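Acetyl-xylan esterase (Streptomyces lividans, PDB 2CC0) probably removes acetyl groups from xylan by metal-dependent ester hydrolysis, a family 4 carbohydrate esterase carrying zinc in this structure. Local coordinates at residues G104-T109 with L119-W124. Sequence-based numbering, arbitrary orientation.
Sequences GETNAT and LTEVIW
Gly104 meets Trp124 where a beta-alpha-beta unit of the polysaccharide deacetylase fold, strand 98-99, helix 108-116 and strand 120-121, begins its crossover and then leaves its second strand. CH2 of the Trp124 indole comes within 3.8 Å of Gly104 CA, approaching obliquely. Glycine suits this place twice over: its phi is positive, and a beta carbon would be driven into the indole. In the conformer described, Ile123 lays CG2 over one face of the Trp124 ring, towards the rim. That ring borders a bound acetate, and the nearest atom of the Trp124 side chain is about 7 Å from the zinc ion held by Asp13, His62 and His66, consistent with this end of the contact bordering the metal site. Glu105 turns away, and its OE1 accepts a hydrogen bond from His68 ND1. Thr106 is buried and faces the second strand; with OG1 anti to its backbone N (chi1 -176°), it donates to Glu121 OE1 at 2.7 Å, on the syn side and 22° out of the carboxylate plane. Threonine can both give this bond and set CG2 beside the carboxylate, while glutamate is long enough to cross to it and offer OE2 to Arg111 of helix 108-116 in a salt bridge. Replacing Glu121 with an alanine would probably leave the Thr106 hydroxyl and Arg111 without these acceptors and a gap beside Thr106. Asn107 then occupies the N-cap of the helix, where a short amide side chain can reach a first-turn nitrogen: its OD1 accepts from Leu110 N.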
# COMPACT_ATOMS: atom_id res chain seq x y z
N GLY A 104 10.78 4.05 -7.78
CA GLY A 104 10.20 3.28 -6.66
C GLY A 104 11.16 3.10 -5.49
O GLY A 104 10.88 2.31 -4.59
N GLU A 105 12.29 3.81 -5.52
CA GLU A 105 13.38 3.61 -4.56
C GLU A 105 13.17 4.45 -3.32
O GLU A 105 13.08 5.70 -3.39
CB GLU A 105 14.75 3.92 -5.20
CG GLU A 105 15.10 2.90 -6.28
CD GLU A 105 16.26 3.31 -7.21
OE1 GLU A 105 16.74 4.46 -7.14
OE2 GLU A 105 16.65 2.45 -8.04
N THR A 106 13.14 3.77 -2.18
CA THR A 106 12.85 4.45 -0.92
C THR A 106 13.74 3.95 0.24
O THR A 106 14.37 2.91 0.14
CB THR A 106 11.33 4.33 -0.59
OG1 THR A 106 11.02 5.07 0.60
CG2 THR A 106 10.90 2.89 -0.42
N ASN A 107 13.79 4.75 1.30
CA ASN A 107 14.43 4.35 2.56
C ASN A 107 13.83 5.14 3.72
O ASN A 107 12.93 5.97 3.51
CB ASN A 107 15.98 4.46 2.49
CG ASN A 107 16.47 5.90 2.34
OD1 ASN A 107 15.75 6.86 2.64
ND2 ASN A 107 17.73 6.04 1.89
N ALA A 108 14.29 4.87 4.94
CA ALA A 108 13.65 5.49 6.13
C ALA A 108 13.84 7.00 6.11
O ALA A 108 12.98 7.73 6.56
CB ALA A 108 14.24 4.91 7.43
N THR A 109 14.97 7.47 5.60
CA THR A 109 15.22 8.91 5.52
C THR A 109 14.18 9.56 4.58
O THR A 109 13.57 10.59 4.92
CB THR A 109 16.65 9.20 5.05
OG1 THR A 109 17.55 8.63 6.02
CG2 THR A 109 16.88 10.73 4.96
N LEU A 119 2.96 13.74 3.09
CA LEU A 119 2.83 12.95 1.87
C LEU A 119 2.77 11.44 2.16
O LEU A 119 3.58 10.92 2.90
CB LEU A 119 4.03 13.23 0.94
CG LEU A 119 4.06 14.64 0.37
CD1 LEU A 119 5.47 14.96 -0.16
CD2 LEU A 119 3.03 14.86 -0.77
N THR A 120 1.82 10.77 1.53
CA THR A 120 1.75 9.31 1.55
C THR A 120 2.55 8.76 0.38
O THR A 120 2.35 9.19 -0.75
CB THR A 120 0.28 8.90 1.43
OG1 THR A 120 -0.39 9.42 2.59
CG2 THR A 120 0.11 7.37 1.40
N GLU A 121 3.44 7.79 0.65
CA GLU A 121 4.22 7.19 -0.44
C GLU A 121 3.35 6.24 -1.24
O GLU A 121 2.63 5.41 -0.66
CB GLU A 121 5.42 6.42 0.14
CG GLU A 121 6.41 5.89 -0.86
CD GLU A 121 7.56 5.25 -0.12
OE1 GLU A 121 8.53 5.98 0.21
OE2 GLU A 121 7.47 4.04 0.13
N VAL A 122 3.45 6.34 -2.56
CA VAL A 122 2.66 5.51 -3.46
C VAL A 122 3.59 4.87 -4.47
O VAL A 122 4.18 5.56 -5.31
CB VAL A 122 1.60 6.35 -4.20
CG1 VAL A 122 0.84 5.47 -5.21
CG2 VAL A 122 0.62 6.99 -3.20
N ILE A 123 3.76 3.56 -4.35
CA ILE A 123 4.51 2.77 -5.32
C ILE A 123 3.51 2.31 -6.39
O ILE A 123 2.84 3.13 -7.00
CB ILE A 123 5.28 1.59 -4.63
CG1 ILE A 123 6.00 2.09 -3.36
CG2 ILE A 123 6.30 0.97 -5.59
CD1 ILE A 123 7.12 3.15 -3.64
N TRP A 124 3.37 1.01 -6.60
CA TRP A 124 2.38 0.50 -7.55
C TRP A 124 2.24 -1.01 -7.32
O TRP A 124 3.08 -1.64 -6.65
CB TRP A 124 2.76 0.78 -9.03
CG TRP A 124 4.12 0.32 -9.37
CD1 TRP A 124 4.50 -0.95 -9.74
CD2 TRP A 124 5.33 1.10 -9.33
NE1 TRP A 124 5.86 -1.01 -9.93
CE2 TRP A 124 6.39 0.23 -9.70
CE3 TRP A 124 5.61 2.45 -9.04
CZ2 TRP A 124 7.73 0.67 -9.77
CZ3 TRP A 124 6.96 2.89 -9.09
CH2 TRP A 124 7.99 1.99 -9.47